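Long-range contacts in enterochelin esterase (Salmonella enterica subsp. enterica serovar Typhimurium, PDB 3MGA), which probably hydrolyses the ester bonds of the siderophore enterobactin (enterochelin) in its iron-loaded form, so that the cell can release the iron: residues T35-D40 against V80-T85; G43-S48 against R74-D79; H47-R52 against P99-D104. All coordinates share one frame; numbering follows the deposited sequence.

Contact 1: T35-D40 against V80-T85; sequences TFWWRD and VWRWST
Phe36 and Trp83 face each other as a hydrogen-bonded pair in two antiparallel neighbours, strands 32-39 and 80-87. Phe36 N donates to Trp83 O (2.8 Å, 172° at the hydrogen), while the return bond from Trp83 N to Phe36 O is long and weak. Two residues on, Trp81 N gives its hydrogen to Trp38 O over 3.0 Å, and Trp38 N answers weakly to Trp81 O. On the face carrying Thr35 and Trp37, the hydroxyls Thr35 OG1 and Ser84 OG share a hydrogen bond of 2.7 Å; beside them the indole of Trp37 lies side by side with Arg82, Trp37 CZ3 3.6 Å from Arg82 CD, and Trp37 NE1 donates to Glu23. The other face is aromatic. A chi1 of 180° sets Trp38 CG anti to the backbone N; the ring's CE3 lies 3.4 Å from Trp81 CD1, the planes 59° apart. Asp40 OD2 has a salt bridge to Arg74 and a probable hydrogen bond to Ser48 OG. Val53 and Ile57 of the opposing sheet cover this face, as in a beta sandwich of the E-set type. The buried Trp38 and Trp81 thus pack mainly through apolar contacts, Trp81 NE1 bonding only weakly to Asp40 OD2, while Trp83 NE1 donates to Gln70.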
loop_
_atom_site.group_PDB
_atom_site.type_symbol
_atom_site.label_atom_id
_atom_site.label_comp_id
_atom_site.label_asym_id
_atom_site.label_seq_id
_atom_site.Cartn_x
_atom_site.Cartn_y
_atom_site.Cartn_z
ATOM N N THR A 35 -18.952 -0.321 14.522
ATOM C CA THR A 35 -19.808 0.840 14.333
ATOM C C THR A 35 -18.997 2.116 14.162
ATOM O O THR A 35 -18.090 2.400 14.945
ATOM C CB THR A 35 -20.759 1.032 15.539
ATOM O OG1 THR A 35 -21.598 -0.118 15.671
ATOM C CG2 THR A 35 -21.630 2.261 15.357
ATOM N N PHE A 36 -19.351 2.883 13.136
ATOM C CA PHE A 36 -18.705 4.147 12.828
ATOM C C PHE A 36 -19.616 5.289 13.233
ATOM O O PHE A 36 -20.840 5.179 13.126
ATOM C CB PHE A 36 -18.415 4.234 11.333
ATOM C CG PHE A 36 -17.377 3.260 10.860
ATOM C CD1 PHE A 36 -16.092 3.692 10.552
ATOM C CD2 PHE A 36 -17.671 1.920 10.741
ATOM C CE1 PHE A 36 -15.128 2.794 10.110
ATOM C CE2 PHE A 36 -16.711 1.017 10.311
ATOM C CZ PHE A 36 -15.437 1.456 9.994
ATOM N N TRP A 37 -19.020 6.379 13.708
ATOM C CA TRP A 37 -19.777 7.550 14.116
ATOM C C TRP A 37 -19.221 8.817 13.467
ATOM O O TRP A 37 -18.007 8.994 13.357
ATOM C CB TRP A 37 -19.716 7.747 15.629
ATOM C CG TRP A 37 -20.067 6.557 16.459
ATOM C CD1 TRP A 37 -19.194 5.697 17.058
ATOM C CD2 TRP A 37 -21.378 6.103 16.802
ATOM N NE1 TRP A 37 -19.879 4.731 17.751
ATOM C CE2 TRP A 37 -21.223 4.956 17.612
ATOM C CE3 TRP A 37 -22.673 6.551 16.504
ATOM C CZ2 TRP A 37 -22.314 4.249 18.128
ATOM C CZ3 TRP A 37 -23.759 5.848 17.020
ATOM C CH2 TRP A 37 -23.570 4.710 17.821
ATOM N N TRP A 38 -20.130 9.683 13.033
ATOM C CA TRP A 38 -19.779 10.975 12.459
ATOM C C TRP A 38 -20.766 11.975 13.032
ATOM O O TRP A 38 -21.975 11.750 12.993
ATOM C CB TRP A 38 -19.828 10.979 10.926
ATOM C CG TRP A 38 -19.462 12.330 10.333
ATOM C CD1 TRP A 38 -18.209 12.877 10.242
ATOM C CD2 TRP A 38 -20.359 13.290 9.748
ATOM N NE1 TRP A 38 -18.275 14.120 9.645
ATOM C CE2 TRP A 38 -19.581 14.395 9.331
ATOM C CE3 TRP A 38 -21.744 13.323 9.541
ATOM C CZ2 TRP A 38 -20.140 15.514 8.717
ATOM C CZ3 TRP A 38 -22.301 14.441 8.931
ATOM C CH2 TRP A 38 -21.499 15.521 8.528
ATOM N N ARG A 39 -20.235 13.058 13.590
ATOM C CA ARG A 39 -21.045 14.110 14.184
ATOM C C ARG A 39 -21.252 15.210 13.153
ATOM O O ARG A 39 -20.289 15.818 12.684
ATOM C CB ARG A 39 -20.349 14.685 15.418
ATOM C CG ARG A 39 -21.175 15.722 16.169
ATOM C CD ARG A 39 -20.453 16.212 17.413
ATOM N NE ARG A 39 -21.315 17.028 18.264
ATOM C CZ ARG A 39 -20.933 17.594 19.408
ATOM N NH1 ARG A 39 -19.687 17.451 19.860
ATOM N NH2 ARG A 39 -21.801 18.311 20.107
ATOM N N ASP A 40 -22.508 15.460 12.796
ATOM C CA ASP A 40 -22.826 16.495 11.825
ATOM C C ASP A 40 -22.622 17.850 12.495
ATOM O O ASP A 40 -23.237 18.127 13.521
ATOM C CB ASP A 40 -24.270 16.335 11.330
ATOM C CG ASP A 40 -24.596 17.237 10.149
ATOM O OD1 ASP A 40 -24.004 18.330 10.030
ATOM O OD2 ASP A 40 -25.464 16.853 9.340
ATOM N N VAL A 80 -26.191 12.858 15.172
ATOM C CA VAL A 80 -25.402 11.642 15.113
ATOM C C VAL A 80 -25.731 10.810 13.890
ATOM O O VAL A 80 -26.893 10.472 13.658
ATOM C CB VAL A 80 -25.660 10.738 16.336
ATOM C CG1 VAL A 80 -24.812 9.472 16.242
ATOM C CG2 VAL A 80 -25.378 11.479 17.634
ATOM N N TRP A 81 -24.701 10.509 13.103
ATOM C CA TRP A 81 -24.830 9.637 11.945
ATOM C C TRP A 81 -24.134 8.342 12.353
ATOM O O TRP A 81 -23.164 8.358 13.106
ATOM C CB TRP A 81 -24.199 10.233 10.693
ATOM C CG TRP A 81 -24.929 11.409 10.136
ATOM C CD1 TRP A 81 -24.902 12.685 10.610
ATOM C CD2 TRP A 81 -25.746 11.435 8.959
ATOM N NE1 TRP A 81 -25.674 13.501 9.821
ATOM C CE2 TRP A 81 -26.202 12.760 8.798
ATOM C CE3 TRP A 81 -26.151 10.468 8.036
ATOM C CZ2 TRP A 81 -27.037 13.144 7.747
ATOM C CZ3 TRP A 81 -26.979 10.845 6.994
ATOM C CH2 TRP A 81 -27.415 12.174 6.858
ATOM N N ARG A 82 -24.627 7.225 11.841
ATOM C CA ARG A 82 -24.112 5.931 12.219
ATOM C C ARG A 82 -24.177 4.952 11.068
ATOM O O ARG A 82 -25.002 5.078 10.167
ATOM C CB ARG A 82 -24.976 5.411 13.382
ATOM C CG ARG A 82 -24.670 4.002 13.880
ATOM C CD ARG A 82 -25.679 3.573 14.943
ATOM N NE ARG A 82 -27.045 3.550 14.418
ATOM C CZ ARG A 82 -28.133 3.284 15.141
ATOM N NH1 ARG A 82 -28.037 3.019 16.442
ATOM N NH2 ARG A 82 -29.329 3.293 14.559
ATOM N N TRP A 83 -23.290 3.968 11.117
ATOM C CA TRP A 83 -23.241 2.910 10.123
ATOM C C TRP A 83 -22.365 1.805 10.681
ATOM O O TRP A 83 -21.321 2.067 11.267
ATOM C CB TRP A 83 -22.695 3.416 8.788
ATOM C CG TRP A 83 -22.658 2.361 7.735
ATOM C CD1 TRP A 83 -23.670 2.011 6.887
ATOM C CD2 TRP A 83 -21.553 1.512 7.418
ATOM N NE1 TRP A 83 -23.261 0.993 6.060
ATOM C CE2 TRP A 83 -21.965 0.666 6.365
ATOM C CE3 TRP A 83 -20.251 1.382 7.922
ATOM C CZ2 TRP A 83 -21.122 -0.300 5.807
ATOM C CZ3 TRP A 83 -19.408 0.424 7.359
ATOM C CH2 TRP A 83 -19.848 -0.400 6.311
ATOM N N SER A 84 -22.799 0.567 10.498
ATOM C CA SER A 84 -22.061 -0.573 11.009
ATOM C C SER A 84 -21.862 -1.623 9.942
ATOM O O SER A 84 -22.548 -1.622 8.919
ATOM C CB SER A 84 -22.806 -1.182 12.198
ATOM O OG SER A 84 -22.903 -0.250 13.259
ATOM N N THR A 85 -20.917 -2.523 10.201
ATOM C CA THR A 85 -20.601 -3.608 9.289
ATOM C C THR A 85 -19.870 -4.712 10.037
ATOM O O THR A 85 -19.583 -4.575 11.226
ATOM C CB THR A 85 -19.706 -3.114 8.126
ATOM O OG1 THR A 85 -19.334 -4.222 7.294
ATOM C CG2 THR A 85 -18.447 -2.465 8.656
#

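Contact 2: G43-S48 against R74-D79; sequences GNETHS and RIAGTD
Glu45 joins the two loops by accepting from the backbone of Gly77: Gly77 N donates to Glu45 OE2 on the syn side of the carboxylate, 2.7 Å away with 163° at the hydrogen. The same oxygen lies 3.3 Å from Arg74 CD, but it stands well out of the guanidinium plane, so Glu45 and Arg74 attract only as nearby opposite charges. The guanidinium instead turns one face to the backbone of 43-48, with Glu45 N 3.9 Å above its centre and Asn44 C nearer the rim. Its NH2 comes within 3.0 Å of Gly43 O and forms a salt bridge with Asp40, which probably also hydrogen-bonds Ser48 OG.

Further out, each loop is braced internally. The bonding N-H of Gly77 belongs to a type II turn from Ile75 to Thr78, where Ile75 O accepts both Thr78 N and Thr78 OG1. Glu45 bends at chi2 (77°), carrying CD back toward that turn. Asn44 OD1 receives Thr46 OG1 at 3.0 Å and His47 ND1 at 2.7 Å from opposite faces of its amide plane, while Ser48 N donates to Asn44 O. Asp79 anchors its loop to Arg39 and Trp16. The Glu45-Gly77 bond and the packing of Arg74 against Asn44 and Glu45 thus join hairpin loop 74-79, between strands 73-74 and 80-87, to loop 43-48, which connects strands 32-39 and 52-57; the nearby arginine probably helps stabilise the charge of Glu45.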
loop_
_atom_site.group_PDB
_atom_site.type_symbol
_atom_site.label_atom_id
_atom_site.label_comp_id
_atom_site.label_asym_id
_atom_site.label_seq_id
_atom_site.Cartn_x
_atom_site.Cartn_y
_atom_site.Cartn_z
ATOM N N GLY A 43 -25.906 20.439 12.766
ATOM C CA GLY A 43 -27.088 20.067 13.552
ATOM C C GLY A 43 -27.907 18.859 13.121
ATOM O O GLY A 43 -27.386 17.902 12.540
ATOM N N ASN A 44 -29.203 18.918 13.435
ATOM C CA ASN A 44 -30.150 17.845 13.127
ATOM C C ASN A 44 -30.783 17.981 11.730
ATOM O O ASN A 44 -30.365 18.828 10.939
ATOM C CB ASN A 44 -31.221 17.759 14.230
ATOM C CG ASN A 44 -32.039 19.039 14.374
ATOM O OD1 ASN A 44 -32.104 19.864 13.463
ATOM N ND2 ASN A 44 -32.678 19.195 15.524
ATOM N N GLU A 45 -31.778 17.136 11.442
ATOM C CA GLU A 45 -32.481 17.129 10.143
ATOM C C GLU A 45 -32.873 18.522 9.641
ATOM O O GLU A 45 -32.444 18.945 8.564
ATOM C CB GLU A 45 -33.779 16.289 10.194
ATOM C CG GLU A 45 -33.657 14.847 10.686
ATOM C CD GLU A 45 -33.510 14.730 12.197
ATOM O OE1 GLU A 45 -33.879 15.681 12.921
ATOM O OE2 GLU A 45 -33.041 13.670 12.664
ATOM N N THR A 46 -33.694 19.216 10.432
ATOM C CA THR A 46 -34.214 20.545 10.077
ATOM C C THR A 46 -33.155 21.618 9.836
ATOM O O THR A 46 -33.398 22.567 9.087
ATOM C CB THR A 46 -35.208 21.069 11.152
ATOM O OG1 THR A 46 -34.559 21.141 12.428
ATOM C CG2 THR A 46 -36.419 20.155 11.258
ATOM N N HIS A 47 -31.991 21.474 10.467
ATOM C CA HIS A 47 -30.912 22.449 10.319
ATOM C C HIS A 47 -29.891 22.037 9.257
ATOM O O HIS A 47 -29.635 22.792 8.317
ATOM C CB HIS A 47 -30.221 22.689 11.669
ATOM C CG HIS A 47 -31.112 23.321 12.698
ATOM N ND1 HIS A 47 -31.845 22.585 13.604
ATOM C CD2 HIS A 47 -31.393 24.622 12.956
ATOM C CE1 HIS A 47 -32.537 23.404 14.378
ATOM N NE2 HIS A 47 -32.279 24.644 14.006
ATOM N N SER A 48 -29.322 20.841 9.403
ATOM C CA SER A 48 -28.318 20.337 8.460
ATOM C C SER A 48 -28.882 19.938 7.091
ATOM O O SER A 48 -29.861 19.197 7.012
ATOM C CB SER A 48 -27.594 19.129 9.053
ATOM O OG SER A 48 -26.671 18.593 8.120
ATOM N N ARG A 74 -28.654 8.986 10.123
ATOM C CA ARG A 74 -28.697 9.701 11.396
ATOM C C ARG A 74 -29.813 9.218 12.312
ATOM O O ARG A 74 -30.898 8.851 11.858
ATOM C CB ARG A 74 -28.808 11.227 11.226
ATOM C CG ARG A 74 -29.924 11.721 10.331
ATOM C CD ARG A 74 -30.390 13.123 10.751
ATOM N NE ARG A 74 -29.310 14.089 10.980
ATOM C CZ ARG A 74 -28.830 14.945 10.078
ATOM N NH1 ARG A 74 -29.313 14.986 8.838
ATOM N NH2 ARG A 74 -27.857 15.775 10.424
ATOM N N ILE A 75 -29.528 9.238 13.611
ATOM C CA ILE A 75 -30.492 8.832 14.615
ATOM C C ILE A 75 -31.460 10.003 14.727
ATOM O O ILE A 75 -31.097 11.059 15.239
ATOM C CB ILE A 75 -29.824 8.554 15.985
ATOM C CG1 ILE A 75 -28.582 7.666 15.819
ATOM C CG2 ILE A 75 -30.825 7.940 16.957
ATOM C CD1 ILE A 75 -28.831 6.395 15.039
ATOM N N ALA A 76 -32.675 9.819 14.212
ATOM C CA ALA A 76 -33.702 10.866 14.213
ATOM C C ALA A 76 -33.677 11.750 15.466
ATOM O O ALA A 76 -33.723 11.246 16.587
ATOM C CB ALA A 76 -35.085 10.247 14.036
ATOM N N GLY A 77 -33.592 13.064 15.259
ATOM C CA GLY A 77 -33.581 14.039 16.355
ATOM C C GLY A 77 -32.215 14.559 16.782
ATOM O O GLY A 77 -32.132 15.598 17.437
ATOM N N THR A 78 -31.147 13.851 16.414
ATOM C CA THR A 78 -29.784 14.238 16.800
ATOM C C THR A 78 -28.843 14.464 15.615
ATOM O O THR A 78 -29.175 14.155 14.474
ATOM C CB THR A 78 -29.143 13.151 17.682
ATOM O OG1 THR A 78 -29.116 11.913 16.961
ATOM C CG2 THR A 78 -29.919 12.966 18.967
ATOM N N ASP A 79 -27.660 15.002 15.913
ATOM C CA ASP A 79 -26.629 15.245 14.898
ATOM C C ASP A 79 -25.708 14.026 14.755
ATOM O O ASP A 79 -24.578 14.149 14.280
ATOM C CB ASP A 79 -25.793 16.483 15.256
ATOM C CG ASP A 79 -24.971 16.303 16.536
ATOM O OD1 ASP A 79 -25.059 15.233 17.176
ATOM O OD2 ASP A 79 -24.232 17.243 16.899
#

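Contact 3: H47-R52 against P99-D104; sequences HSPIRR and PTERDD
Arg51 and Arg52 both donate their backbone N-H to Thr100 O, each over 3.0 Å. The bond from Arg51 N lies in the carbonyl plane, on a lone pair; that from Arg52 N is straighter (170°) but tilted from the plane. Thr100 N returns a bond to Arg52 O at 2.8 Å, and Pro99 CA adds a CA-H...O contact to the same oxygen. Two consecutive residues set against one make this a classic beta bulge, placed where strand 52-57 starts beside the end of strand 92-100 in the second N-terminal sheet. Each segment is shaped by an ST turn: Ser48 OG accepts from Ile50 N, and Thr100 OG1 from Arg102 N.

Van der Waals contacts flank the bulge. Ile50 CG2 rests 3.6 Å from Thr100 O, Pro49 CG lies 3.2 Å from Glu101 OE2, and Arg51 lays CG close to Glu101 O. The apolar one joins Arg52 CB to Thr100 CG2, set between the backbone N and carbonyl carbon (OG1 anti to N, chi1 176°).

Charges approach more loosely. Arg51 NE and Asp103 OD2 are 4.1 Å apart, the oxygen well off the guanidinium plane, and the methylene CB of Asp103, not its carboxylate, lies over one face of the Arg52 guanidinium.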
loop_
_atom_site.group_PDB
_atom_site.type_symbol
_atom_site.label_atom_id
_atom_site.label_comp_id
_atom_site.label_asym_id
_atom_site.label_seq_id
_atom_site.Cartn_x
_atom_site.Cartn_y
_atom_site.Cartn_z
ATOM N N HIS A 47 -31.991 21.474 10.467
ATOM C CA HIS A 47 -30.912 22.449 10.319
ATOM C C HIS A 47 -29.891 22.037 9.257
ATOM O O HIS A 47 -29.635 22.792 8.317
ATOM C CB HIS A 47 -30.221 22.689 11.669
ATOM C CG HIS A 47 -31.112 23.321 12.698
ATOM N ND1 HIS A 47 -31.845 22.585 13.604
ATOM C CD2 HIS A 47 -31.393 24.622 12.956
ATOM C CE1 HIS A 47 -32.537 23.404 14.378
ATOM N NE2 HIS A 47 -32.279 24.644 14.006
ATOM N N SER A 48 -29.322 20.841 9.403
ATOM C CA SER A 48 -28.318 20.337 8.460
ATOM C C SER A 48 -28.882 19.938 7.091
ATOM O O SER A 48 -29.861 19.197 7.012
ATOM C CB SER A 48 -27.594 19.129 9.053
ATOM O OG SER A 48 -26.671 18.593 8.120
ATOM N N PRO A 49 -28.235 20.399 6.006
ATOM C CA PRO A 49 -28.655 20.078 4.651
ATOM C C PRO A 49 -27.983 18.808 4.114
ATOM O O PRO A 49 -28.106 18.511 2.926
ATOM C CB PRO A 49 -28.153 21.282 3.863
ATOM C CG PRO A 49 -26.842 21.597 4.524
ATOM C CD PRO A 49 -27.024 21.245 5.995
ATOM N N ILE A 50 -27.281 18.072 4.976
ATOM C CA ILE A 50 -26.588 16.854 4.562
ATOM C C ILE A 50 -27.533 15.719 4.157
ATOM O O ILE A 50 -28.416 15.315 4.921
ATOM C CB ILE A 50 -25.629 16.342 5.660
ATOM C CG1 ILE A 50 -24.520 17.367 5.925
ATOM C CG2 ILE A 50 -25.008 15.027 5.247
ATOM C CD1 ILE A 50 -23.671 17.691 4.707
ATOM N N ARG A 51 -27.310 15.212 2.944
ATOM C CA ARG A 51 -28.086 14.117 2.366
ATOM C C ARG A 51 -27.368 12.774 2.552
ATOM O O ARG A 51 -27.991 11.775 2.912
ATOM C CB ARG A 51 -28.301 14.359 0.866
ATOM C CG ARG A 51 -29.139 15.579 0.501
ATOM C CD ARG A 51 -30.591 15.423 0.907
ATOM N NE ARG A 51 -31.423 16.513 0.400
ATOM C CZ ARG A 51 -32.745 16.588 0.552
ATOM N NH1 ARG A 51 -33.407 15.634 1.202
ATOM N NH2 ARG A 51 -33.413 17.621 0.050
ATOM N N ARG A 52 -26.064 12.752 2.289
ATOM C CA ARG A 52 -25.270 11.514 2.416
ATOM C C ARG A 52 -24.014 11.676 3.264
ATOM O O ARG A 52 -23.498 12.772 3.452
ATOM C CB ARG A 52 -24.829 11.011 1.033
ATOM C CG ARG A 52 -25.954 10.643 0.067
ATOM C CD ARG A 52 -26.738 9.411 0.512
ATOM N NE ARG A 52 -27.699 8.996 -0.511
ATOM C CZ ARG A 52 -28.939 9.467 -0.637
ATOM N NH1 ARG A 52 -29.413 10.389 0.195
ATOM N NH2 ARG A 52 -29.717 9.011 -1.613
ATOM N N PRO A 99 -19.184 13.266 3.736
ATOM C CA PRO A 99 -20.442 13.927 4.053
ATOM C C PRO A 99 -20.753 14.961 2.982
ATOM O O PRO A 99 -19.977 15.898 2.797
ATOM C CB PRO A 99 -20.169 14.582 5.408
ATOM C CG PRO A 99 -18.706 14.770 5.461
ATOM C CD PRO A 99 -18.071 13.748 4.572
ATOM N N THR A 100 -21.869 14.781 2.275
ATOM C CA THR A 100 -22.253 15.685 1.194
ATOM C C THR A 100 -23.747 15.973 1.138
ATOM O O THR A 100 -24.554 15.255 1.726
ATOM C CB THR A 100 -21.862 15.097 -0.180
ATOM O OG1 THR A 100 -22.342 15.962 -1.224
ATOM C CG2 THR A 100 -22.472 13.708 -0.366
ATOM N N GLU A 101 -24.088 17.039 0.418
ATOM C CA GLU A 101 -25.473 17.445 0.207
ATOM C C GLU A 101 -25.966 16.838 -1.096
ATOM O O GLU A 101 -27.156 16.876 -1.392
ATOM C CB GLU A 101 -25.584 18.968 0.092
ATOM C CG GLU A 101 -25.106 19.758 1.301
ATOM C CD GLU A 101 -25.214 21.261 1.090
ATOM O OE1 GLU A 101 -25.628 21.685 -0.011
ATOM O OE2 GLU A 101 -24.883 22.021 2.023
ATOM N N ARG A 102 -25.039 16.299 -1.885
ATOM C CA ARG A 102 -25.376 15.704 -3.174
ATOM C C ARG A 102 -26.042 14.347 -3.018
ATOM O O ARG A 102 -25.724 13.585 -2.098
ATOM C CB ARG A 102 -24.120 15.537 -4.034
ATOM C CG ARG A 102 -23.380 16.831 -4.342
ATOM C CD ARG A 102 -22.176 16.560 -5.234
ATOM N NE ARG A 102 -22.570 16.040 -6.544
ATOM C CZ ARG A 102 -21.718 15.654 -7.493
ATOM N NH1 ARG A 102 -20.404 15.710 -7.286
ATOM N NH2 ARG A 102 -22.180 15.199 -8.653
ATOM N N ASP A 103 -26.966 14.056 -3.928
ATOM C CA ASP A 103 -27.673 12.778 -3.945
ATOM C C ASP A 103 -27.962 12.333 -5.384
ATOM O O ASP A 103 -28.883 11.549 -5.625
ATOM C CB ASP A 103 -28.968 12.874 -3.128
ATOM C CG ASP A 103 -29.912 13.961 -3.638
ATOM O OD1 ASP A 103 -29.643 14.558 -4.702
ATOM O OD2 ASP A 103 -30.931 14.219 -2.964
ATOM N N ASP A 104 -27.151 12.817 -6.327
ATOM C CA ASP A 104 -27.327 12.503 -7.748
ATOM C C ASP A 104 -26.071 11.905 -8.391
ATOM O O ASP A 104 -25.813 12.130 -9.574
ATOM C CB ASP A 104 -27.756 13.766 -8.519
ATOM C CG ASP A 104 -26.709 14.891 -8.469
ATOM O OD1 ASP A 104 -25.731 14.790 -7.692
ATOM O OD2 ASP A 104 -26.875 15.887 -9.215
#

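The three contacts occupy one end of the N-terminal domain, their centres 12 to 15 Å apart. Contact 1 pairs central strands of one sheet, and contact 3 lies at the edge of the other; they meet where Trp38 CZ2 packs 3.4 Å from Pro99 CB and Trp81 CZ2 3.7 Å from Ile50 CG2. Asp40 connects contact 1 to contact 2 through a salt bridge from its OD2 to Arg74 NH2 (2.8 Å) and a probable hydrogen bond to Ser48 OG, a residue shared by contacts 2 and 3. The putative esterase region contains Ser289 in a GxSxG pattern, consistent with a nucleophile elbow; none of the contacts includes it.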